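Local atomic coordinates of vascular protein tyrosine phosphatase 1 (Rattus norvegicus, PDB entry 3I36), a protein that probably removes phosphate from phosphotyrosine in other proteins, through the cytoplasmic catalytic domain described here, which belongs to a receptor-type tyrosine phosphatase. Residues N136-V141 / R228-Q233; K112-T117 / A256-I261; N222-V227 / G252-I257. All coordinates share one frame; numbering follows the deposited sequence.

Contact 1 of 3, residues N136-V141 / R228-Q233; sequences NVYAIV and RDYMKQ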
loop_
_atom_site.group_PDB
_atom_site.type_symbol
_atom_site.label_atom_id
_atom_site.label_comp_id
_atom_site.label_asym_id
_atom_site.label_seq_id
_atom_site.Cartn_x
_atom_site.Cartn_y
_atom_site.Cartn_z
ATOM N N ASN A 136 -9.579 4.535 11.214
ATOM C CA ASN A 136 -10.302 5.552 10.472
ATOM C C ASN A 136 -10.094 5.397 8.974
ATOM O O ASN A 136 -10.024 6.381 8.245
ATOM C CB ASN A 136 -9.834 6.941 10.920
ATOM C CG ASN A 136 -10.811 8.026 10.555
ATOM O OD1 ASN A 136 -12.014 7.814 10.614
ATOM N ND2 ASN A 136 -10.298 9.199 10.169
ATOM N N VAL A 137 -9.994 4.156 8.517
ATOM C CA VAL A 137 -9.773 3.885 7.107
ATOM C C VAL A 137 -11.075 4.003 6.334
ATOM O O VAL A 137 -12.049 3.352 6.671
ATOM C CB VAL A 137 -9.172 2.478 6.925
ATOM C CG1 VAL A 137 -9.079 2.117 5.458
ATOM C CG2 VAL A 137 -7.785 2.455 7.551
ATOM N N TYR A 138 -11.082 4.847 5.306
ATOM C CA TYR A 138 -12.244 5.009 4.438
ATOM C C TYR A 138 -11.935 4.433 3.060
ATOM O O TYR A 138 -12.825 4.194 2.258
ATOM C CB TYR A 138 -12.571 6.480 4.263
ATOM C CG TYR A 138 -13.410 7.061 5.371
ATOM C CD1 TYR A 138 -12.913 7.177 6.654
ATOM C CD2 TYR A 138 -14.689 7.507 5.122
ATOM C CE1 TYR A 138 -13.691 7.729 7.676
ATOM C CE2 TYR A 138 -15.470 8.052 6.121
ATOM C CZ TYR A 138 -14.967 8.166 7.390
ATOM O OH TYR A 138 -15.755 8.716 8.375
ATOM N N ALA A 139 -10.651 4.238 2.782
ATOM C CA ALA A 139 -10.242 3.735 1.479
ATOM C C ALA A 139 -9.272 2.579 1.633
ATOM O O ALA A 139 -8.297 2.663 2.373
ATOM C CB ALA A 139 -9.604 4.845 0.638
ATOM N N ILE A 140 -9.540 1.507 0.908
ATOM C CA ILE A 140 -8.604 0.403 0.864
ATOM C C ILE A 140 -8.162 0.298 -0.566
ATOM O O ILE A 140 -8.980 0.337 -1.477
ATOM C CB ILE A 140 -9.262 -0.924 1.263
ATOM C CG1 ILE A 140 -9.523 -0.944 2.777
ATOM C CG2 ILE A 140 -8.379 -2.104 0.850
ATOM C CD1 ILE A 140 -10.302 -2.186 3.232
ATOM N N VAL A 141 -6.859 0.163 -0.761
ATOM C CA VAL A 141 -6.336 -0.086 -2.082
ATOM C C VAL A 141 -5.772 -1.478 -2.053
ATOM O O VAL A 141 -4.851 -1.769 -1.292
ATOM C CB VAL A 141 -5.233 0.905 -2.439
ATOM C CG1 VAL A 141 -4.622 0.550 -3.799
ATOM C CG2 VAL A 141 -5.802 2.309 -2.466
ATOM N N ARG A 228 -7.389 8.912 -5.322
ATOM C CA ARG A 228 -7.208 10.280 -4.858
ATOM C C ARG A 228 -8.484 11.104 -5.000
ATOM O O ARG A 228 -8.817 11.928 -4.139
ATOM C CB ARG A 228 -6.039 10.923 -5.607
ATOM C CG ARG A 228 -4.690 10.565 -4.975
ATOM C CD ARG A 228 -4.734 11.021 -3.543
ATOM N NE ARG A 228 -3.634 10.530 -2.725
ATOM C CZ ARG A 228 -3.630 10.609 -1.400
ATOM N NH1 ARG A 228 -4.671 11.149 -0.783
ATOM N NH2 ARG A 228 -2.605 10.146 -0.694
ATOM N N ASP A 229 -9.200 10.880 -6.092
ATOM C CA ASP A 229 -10.450 11.583 -6.302
ATOM C C ASP A 229 -11.388 11.318 -5.133
ATOM O O ASP A 229 -12.007 12.232 -4.574
ATOM C CB ASP A 229 -11.093 11.132 -7.604
ATOM C CG ASP A 229 -12.293 11.978 -7.968
ATOM O OD1 ASP A 229 -12.096 13.158 -8.321
ATOM O OD2 ASP A 229 -13.422 11.461 -7.887
ATOM N N TYR A 230 -11.483 10.051 -4.756
ATOM C CA TYR A 230 -12.303 9.668 -3.621
ATOM C C TYR A 230 -11.765 10.243 -2.314
ATOM O O TYR A 230 -12.529 10.749 -1.500
ATOM C CB TYR A 230 -12.390 8.149 -3.527
ATOM C CG TYR A 230 -13.123 7.639 -2.315
ATOM C CD1 TYR A 230 -14.511 7.660 -2.257
ATOM C CD2 TYR A 230 -12.426 7.085 -1.245
ATOM C CE1 TYR A 230 -15.185 7.171 -1.148
ATOM C CE2 TYR A 230 -13.089 6.592 -0.138
ATOM C CZ TYR A 230 -14.462 6.637 -0.093
ATOM O OH TYR A 230 -15.111 6.143 1.019
ATOM N N MET A 231 -10.452 10.158 -2.115
ATOM C CA MET A 231 -9.839 10.649 -0.880
ATOM C C MET A 231 -10.141 12.114 -0.617
ATOM O O MET A 231 -10.071 12.565 0.518
ATOM C CB MET A 231 -8.331 10.409 -0.895
ATOM C CG MET A 231 -7.978 8.944 -0.757
ATOM S SD MET A 231 -8.754 8.208 0.697
ATOM C CE MET A 231 -7.971 9.115 2.020
ATOM N N LYS A 232 -10.452 12.865 -1.668
ATOM C CA LYS A 232 -10.770 14.282 -1.492
ATOM C C LYS A 232 -12.054 14.451 -0.681
ATOM O O LYS A 232 -12.319 15.513 -0.119
ATOM C CB LYS A 232 -10.907 14.962 -2.848
ATOM C CG LYS A 232 -9.586 15.143 -3.583
ATOM C CD LYS A 232 -9.851 15.771 -4.941
ATOM C CE LYS A 232 -8.567 15.993 -5.721
ATOM N NZ LYS A 232 -8.911 16.478 -7.087
ATOM N N GLN A 233 -12.829 13.379 -0.607
ATOM C CA GLN A 233 -14.141 13.410 0.029
ATOM C C GLN A 233 -14.078 12.925 1.467
ATOM O O GLN A 233 -15.075 12.927 2.170
ATOM C CB GLN A 233 -15.086 12.499 -0.743
ATOM C CG GLN A 233 -15.164 12.867 -2.213
ATOM C CD GLN A 233 -16.055 11.928 -2.992
ATOM O OE1 GLN A 233 -16.774 11.120 -2.413
ATOM N NE2 GLN A 233 -16.001 12.019 -4.313
#
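Tyr230 reaches out from the last turns of helix 218-231 to the residue just ahead of strand 139-142, and its hydroxyl OH comes to 3.2 Å from the carbonyl O of Tyr138, a polar contact. What brings the phenol there is the first torsion: with CG anti to the backbone N (chi1 175°), the ring extends away from the helix and presents its edge to the other segment. Tyr138 O and the methyl of Ala139 both lie at this edge, near the ring plane, and Ala139 CB is 4.0 Å from Tyr230 CE2. Met231 supplies the second contact. Its CG stands beside the backbone N, and a bend at chi2 (-54°) then brings SD to 3.5 Å from Ala139 CB; the further turn at chi3 only sets where the terminal CE methyl goes. The small alanine methyl is thus touched by an aromatic edge and a thioether at once. Tyr138 itself contributes mainly its backbone and CB; its own ring leads away from the helix and stacks with His198. Strand 196-205 also meets the tyrosine of the helix, through Arg201, while Ile240 of strand 240-243 packs on Met231. A leucine in place of Tyr230 would lack the hydroxyl and the length of the ring, and would probably leave the Tyr138 carbonyl without this polar neighbour and open a gap beside Ala139. The contact is a worked example of mixed chemistry at the margin of a core: an apolar edge and a sulfur seat the helix end on an alanine, while one hydroxyl sets a polar group beside the backbone carbonyl of Tyr138.

Contact 2 of 3, residues K112-T117 / A256-I261; sequences KDFIAT and AIDRLI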
loop_
_atom_site.group_PDB
_atom_site.type_symbol
_atom_site.label_atom_id
_atom_site.label_comp_id
_atom_site.label_asym_id
_atom_site.label_seq_id
_atom_site.Cartn_x
_atom_site.Cartn_y
_atom_site.Cartn_z
ATOM N N LYS A 112 1.169 9.573 8.402
ATOM C CA LYS A 112 0.198 8.486 8.478
ATOM C C LYS A 112 -0.788 8.482 7.318
ATOM O O LYS A 112 -1.923 8.016 7.454
ATOM C CB LYS A 112 -0.550 8.543 9.805
ATOM C CG LYS A 112 0.313 8.292 11.029
ATOM C CD LYS A 112 -0.565 8.198 12.275
ATOM C CE LYS A 112 0.196 7.642 13.464
ATOM N NZ LYS A 112 -0.679 7.566 14.665
ATOM N N ASP A 113 -0.345 8.975 6.169
ATOM C CA ASP A 113 -1.218 9.014 4.996
ATOM C C ASP A 113 -1.645 7.631 4.583
ATOM O O ASP A 113 -2.706 7.451 3.993
ATOM C CB ASP A 113 -0.516 9.681 3.823
ATOM C CG ASP A 113 -0.379 11.163 4.017
ATOM O OD1 ASP A 113 0.377 11.775 3.248
ATOM O OD2 ASP A 113 -1.023 11.699 4.952
ATOM N N PHE A 114 -0.798 6.651 4.863
ATOM C CA PHE A 114 -1.069 5.298 4.425
ATOM C C PHE A 114 -0.881 4.331 5.559
ATOM O O PHE A 114 -0.125 4.581 6.479
ATOM C CB PHE A 114 -0.091 4.876 3.323
ATOM C CG PHE A 114 -0.247 5.641 2.057
ATOM C CD1 PHE A 114 0.535 6.753 1.811
ATOM C CD2 PHE A 114 -1.182 5.252 1.106
ATOM C CE1 PHE A 114 0.400 7.458 0.630
ATOM C CE2 PHE A 114 -1.321 5.959 -0.077
ATOM C CZ PHE A 114 -0.524 7.055 -0.313
ATOM N N ILE A 115 -1.556 3.206 5.449
ATOM C CA ILE A 115 -1.164 2.030 6.187
ATOM C C ILE A 115 -0.854 0.996 5.137
ATOM O O ILE A 115 -1.687 0.705 4.275
ATOM C CB ILE A 115 -2.275 1.521 7.064
ATOM C CG1 ILE A 115 -2.498 2.493 8.217
ATOM C CG2 ILE A 115 -1.928 0.116 7.575
ATOM C CD1 ILE A 115 -3.757 2.216 8.991
ATOM N N ALA A 116 0.362 0.472 5.173
ATOM C CA ALA A 116 0.695 -0.645 4.310
ATOM C C ALA A 116 0.514 -1.900 5.140
ATOM O O ALA A 116 1.035 -2.014 6.244
ATOM C CB ALA A 116 2.130 -0.545 3.806
ATOM N N THR A 117 -0.233 -2.845 4.607
ATOM C CA THR A 117 -0.477 -4.058 5.349
ATOM C C THR A 117 -0.498 -5.234 4.396
ATOM O O THR A 117 -0.609 -5.056 3.186
ATOM C CB THR A 117 -1.800 -3.956 6.136
ATOM O OG1 THR A 117 -1.901 -5.060 7.038
ATOM C CG2 THR A 117 -3.000 -3.960 5.189
ATOM N N ALA A 256 4.478 4.859 -3.434
ATOM C CA ALA A 256 5.530 5.711 -3.985
ATOM C C ALA A 256 4.996 6.508 -5.162
ATOM O O ALA A 256 5.284 7.690 -5.296
ATOM C CB ALA A 256 6.737 4.874 -4.411
ATOM N N ILE A 257 4.209 5.869 -6.021
ATOM C CA ILE A 257 3.685 6.575 -7.182
ATOM C C ILE A 257 2.821 7.739 -6.711
ATOM O O ILE A 257 2.867 8.847 -7.248
ATOM C CB ILE A 257 2.789 5.649 -8.003
ATOM C CG1 ILE A 257 3.636 4.636 -8.767
ATOM C CG2 ILE A 257 1.915 6.454 -8.956
ATOM C CD1 ILE A 257 2.794 3.530 -9.396
ATOM N N ASP A 258 2.024 7.488 -5.691
ATOM C CA ASP A 258 1.131 8.533 -5.198
ATOM C C ASP A 258 1.956 9.710 -4.707
ATOM O O ASP A 258 1.666 10.880 -4.999
ATOM C CB ASP A 258 0.251 7.999 -4.072
ATOM C CG ASP A 258 -0.675 9.063 -3.511
ATOM O OD1 ASP A 258 -1.544 9.559 -4.255
ATOM O OD2 ASP A 258 -0.530 9.400 -2.322
ATOM N N ARG A 259 2.998 9.390 -3.958
ATOM C CA ARG A 259 3.861 10.412 -3.408
ATOM C C ARG A 259 4.612 11.167 -4.493
ATOM O O ARG A 259 4.738 12.387 -4.426
ATOM C CB ARG A 259 4.819 9.784 -2.411
ATOM C CG ARG A 259 4.086 9.270 -1.181
ATOM C CD ARG A 259 5.029 8.580 -0.228
ATOM N NE ARG A 259 6.088 9.473 0.227
ATOM C CZ ARG A 259 6.919 9.193 1.226
ATOM N NH1 ARG A 259 6.789 8.052 1.892
ATOM N NH2 ARG A 259 7.874 10.053 1.560
ATOM N N LEU A 260 5.105 10.436 -5.489
ATOM C CA LEU A 260 5.824 11.045 -6.595
ATOM C C LEU A 260 4.937 12.004 -7.352
ATOM O O LEU A 260 5.383 13.064 -7.779
ATOM C CB LEU A 260 6.311 9.966 -7.551
ATOM C CG LEU A 260 7.540 9.266 -6.997
ATOM C CD1 LEU A 260 7.726 7.952 -7.719
ATOM C CD2 LEU A 260 8.750 10.194 -7.158
ATOM N N ILE A 261 3.679 11.629 -7.547
ATOM C CA ILE A 261 2.787 12.507 -8.297
ATOM C C ILE A 261 2.599 13.818 -7.557
ATOM O O ILE A 261 2.668 14.895 -8.153
ATOM C CB ILE A 261 1.433 11.841 -8.580
ATOM C CG1 ILE A 261 1.629 10.667 -9.561
ATOM C CG2 ILE A 261 0.434 12.867 -9.103
ATOM C CD1 ILE A 261 0.389 9.765 -9.701
#
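Two first torsions aim Phe114 and Asp258 at each other: the phenyl CG lies anti to its own carbonyl carbon (chi1 -66°), and the carboxylate CG opposite its backbone N (chi1 179°). The ring therefore leaves strand 114-117 pointing at helix 249-267, and the carboxylate extends from the helix to meet it. They meet at the ring's far end, where Phe114 CZ is 3.1 Å from Asp258 OD2. The oxygen sits at the edge, near the ring plane, and the carboxylate is turned 81° against the ring. Such an approach sets the anionic oxygen against the slightly positive rim of the phenyl, which is probably favourable, though the main partners of the buried Asp258 are Arg224 at OD1 and Arg228 at OD2, both in salt bridges. Beside it, Arg259 brings only its aliphatic CG to Phe114, 4.5 Å from CE1, and its guanidinium forms a salt bridge with Asp278. Phe114 also packs on Ile240 and Val242 of the adjoining strand 240-243. The whole is characteristic of the tyrosine phosphatase fold, a mixed sheet with helices packed on it, here the helix that follows the phosphate-binding loop.

Contact 3 of 3, residues N222-V227 / G252-I257; sequences NFRYLV and GTFIAI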
loop_
_atom_site.group_PDB
_atom_site.type_symbol
_atom_site.label_atom_id
_atom_site.label_comp_id
_atom_site.label_asym_id
_atom_site.label_seq_id
_atom_site.Cartn_x
_atom_site.Cartn_y
_atom_site.Cartn_z
ATOM N N ASN A 222 -3.890 6.082 -13.454
ATOM C CA ASN A 222 -5.300 6.443 -13.481
ATOM C C ASN A 222 -6.046 5.880 -12.276
ATOM O O ASN A 222 -6.932 6.524 -11.723
ATOM C CB ASN A 222 -5.945 5.962 -14.780
ATOM C CG ASN A 222 -5.397 6.678 -15.996
ATOM O OD1 ASN A 222 -4.873 7.790 -15.896
ATOM N ND2 ASN A 222 -5.520 6.044 -17.159
ATOM N N PHE A 223 -5.677 4.667 -11.882
ATOM C CA PHE A 223 -6.256 4.024 -10.713
ATOM C C PHE A 223 -5.901 4.847 -9.479
ATOM O O PHE A 223 -6.766 5.130 -8.647
ATOM C CB PHE A 223 -5.694 2.612 -10.618
ATOM C CG PHE A 223 -6.061 1.874 -9.383
ATOM C CD1 PHE A 223 -7.275 1.219 -9.287
ATOM C CD2 PHE A 223 -5.161 1.765 -8.336
ATOM C CE1 PHE A 223 -7.587 0.486 -8.161
ATOM C CE2 PHE A 223 -5.479 1.038 -7.202
ATOM C CZ PHE A 223 -6.698 0.395 -7.121
ATOM N N ARG A 224 -4.635 5.240 -9.359
ATOM C CA ARG A 224 -4.246 6.141 -8.275
ATOM C C ARG A 224 -5.087 7.412 -8.284
ATOM O O ARG A 224 -5.548 7.875 -7.233
ATOM C CB ARG A 224 -2.757 6.527 -8.306
ATOM C CG ARG A 224 -2.363 7.089 -6.932
ATOM C CD ARG A 224 -1.637 8.448 -6.855
ATOM N NE ARG A 224 -2.232 9.522 -7.617
ATOM C CZ ARG A 224 -2.135 10.827 -7.342
ATOM N NH1 ARG A 224 -1.521 11.293 -6.264
ATOM N NH2 ARG A 224 -2.694 11.691 -8.170
ATOM N N TYR A 225 -5.262 8.013 -9.456
ATOM C CA TYR A 225 -6.098 9.203 -9.540
ATOM C C TYR A 225 -7.509 8.934 -9.027
ATOM O O TYR A 225 -8.094 9.777 -8.361
ATOM C CB TYR A 225 -6.123 9.791 -10.955
ATOM C CG TYR A 225 -4.886 10.601 -11.274
ATOM C CD1 TYR A 225 -4.641 11.813 -10.636
ATOM C CD2 TYR A 225 -3.956 10.149 -12.198
ATOM C CE1 TYR A 225 -3.509 12.550 -10.916
ATOM C CE2 TYR A 225 -2.824 10.887 -12.491
ATOM C CZ TYR A 225 -2.605 12.078 -11.847
ATOM O OH TYR A 225 -1.477 12.800 -12.132
ATOM N N LEU A 226 -8.050 7.757 -9.323
ATOM C CA LEU A 226 -9.387 7.420 -8.827
ATOM C C LEU A 226 -9.406 7.393 -7.304
ATOM O O LEU A 226 -10.303 7.949 -6.663
ATOM C CB LEU A 226 -9.842 6.070 -9.381
ATOM C CG LEU A 226 -10.166 6.030 -10.874
ATOM C CD1 LEU A 226 -10.718 4.671 -11.263
ATOM C CD2 LEU A 226 -11.149 7.147 -11.247
ATOM N N VAL A 227 -8.401 6.745 -6.726
ATOM C CA VAL A 227 -8.289 6.682 -5.280
ATOM C C VAL A 227 -8.237 8.091 -4.725
ATOM O O VAL A 227 -8.940 8.433 -3.773
ATOM C CB VAL A 227 -7.026 5.916 -4.852
ATOM C CG1 VAL A 227 -6.855 5.938 -3.333
ATOM C CG2 VAL A 227 -7.077 4.494 -5.368
ATOM N N GLY A 252 4.103 -0.828 -1.967
ATOM C CA GLY A 252 5.104 0.222 -1.880
ATOM C C GLY A 252 5.162 0.988 -3.177
ATOM O O GLY A 252 5.349 2.195 -3.195
ATOM N N THR A 253 5.015 0.271 -4.283
ATOM C CA THR A 253 5.035 0.906 -5.588
ATOM C C THR A 253 3.877 1.890 -5.701
ATOM O O THR A 253 4.058 3.034 -6.094
ATOM C CB THR A 253 4.984 -0.151 -6.704
ATOM O OG1 THR A 253 6.107 -1.023 -6.557
ATOM C CG2 THR A 253 5.038 0.496 -8.082
ATOM N N PHE A 254 2.691 1.449 -5.320
ATOM C CA PHE A 254 1.538 2.317 -5.393
ATOM C C PHE A 254 1.734 3.548 -4.502
ATOM O O PHE A 254 1.481 4.687 -4.908
ATOM C CB PHE A 254 0.299 1.570 -4.953
ATOM C CG PHE A 254 -0.911 2.441 -4.881
ATOM C CD1 PHE A 254 -1.678 2.659 -6.011
ATOM C CD2 PHE A 254 -1.249 3.075 -3.711
ATOM C CE1 PHE A 254 -2.778 3.470 -5.970
ATOM C CE2 PHE A 254 -2.356 3.904 -3.659
ATOM C CZ PHE A 254 -3.124 4.091 -4.803
ATOM N N ILE A 255 2.184 3.322 -3.277
ATOM C CA ILE A 255 2.353 4.441 -2.364
ATOM C C ILE A 255 3.387 5.409 -2.916
ATOM O O ILE A 255 3.195 6.637 -2.907
ATOM C CB ILE A 255 2.768 3.974 -0.976
ATOM C CG1 ILE A 255 1.591 3.257 -0.302
ATOM C CG2 ILE A 255 3.244 5.179 -0.139
ATOM C CD1 ILE A 255 1.954 2.678 1.037
ATOM N N ALA A 256 4.478 4.859 -3.434
ATOM C CA ALA A 256 5.530 5.711 -3.985
ATOM C C ALA A 256 4.996 6.508 -5.162
ATOM O O ALA A 256 5.284 7.690 -5.296
ATOM C CB ALA A 256 6.737 4.874 -4.411
ATOM N N ILE A 257 4.209 5.869 -6.021
ATOM C CA ILE A 257 3.685 6.575 -7.182
ATOM C C ILE A 257 2.821 7.739 -6.711
ATOM O O ILE A 257 2.867 8.847 -7.248
ATOM C CB ILE A 257 2.789 5.649 -8.003
ATOM C CG1 ILE A 257 3.636 4.636 -8.767
ATOM C CG2 ILE A 257 1.915 6.454 -8.956
ATOM C CD1 ILE A 257 2.794 3.530 -9.396
#
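Phe254 inserts its ring between three residues of helix 218-231, meeting them through CE1 and CZ. Phe223 meets it obliquely through CD2 and CE2, with CD2 lying 3.8 Å from Phe254 CE1. The two ring planes are turned 72° against each other. Their centroids are 5.9 Å apart. Arg224 contributes the aliphatic root of its chain: CB comes to 3.8 Å from Phe254 CE1, and CG keeps the same distance from CZ. Val227, one turn beyond Phe223, adds its CG2 methyl 4.0 Å from Phe254 CZ. That methyl also lies over a face of the Phe223 ring, toward its rim, so it joins both aromatic groups. In Phe254, CG anti to the backbone N (chi1 175°) carries the ring away from its own helix and across to the other.

Behind this apolar shell, polar and aromatic partners fix the pieces. The Arg224 chain bends at chi2 and chi3, carrying the guanidinium away from the phenyl to Asp258, its salt-bridge partner, and to Tyr262, with which it makes a cation-pi contact. Phe223 is held in turn by Phe205, edge-to-face, and by Trp182. Phe254 stands about 6 Å, side chain to side chain, from Arg250, a probable substrate-binding residue, so this packing lies just behind the phosphate-binding loop.

The two helical segments cross at -71°, their axes 10.7 Å apart at the closest, a spacing bridged by large side chains. Val141 of strand 139-142 touches Phe223, Val227 and Phe254, joining the helix pair to the central sheet, while helices 272-280 and 290-305 pack on other residues of segment 252-257.

How the contacts relate
Contact 3 is a buried helix-helix joint, contact 2 a buried strand-helix one, and contact 1 is only partly buried, farther from the centre of the chain. Contacts 1 and 3 share helix 218-231, contacts 2 and 3 share helix 249-267, and contacts 1 and 2 reach the same mixed sheet. The chemistry changes accordingly: contact 3 is apolar and aromatic, contact 2 sets a phenyl edge against a carboxylate, and contact 1 combines methyl, sulfur and hydroxyl. Asp258 of contact 2 draws on arginines of helix 218-231, the helix that serves contacts 1 and 3; of these, Arg228 lies in segment 228-233 beside the interface of contact 1.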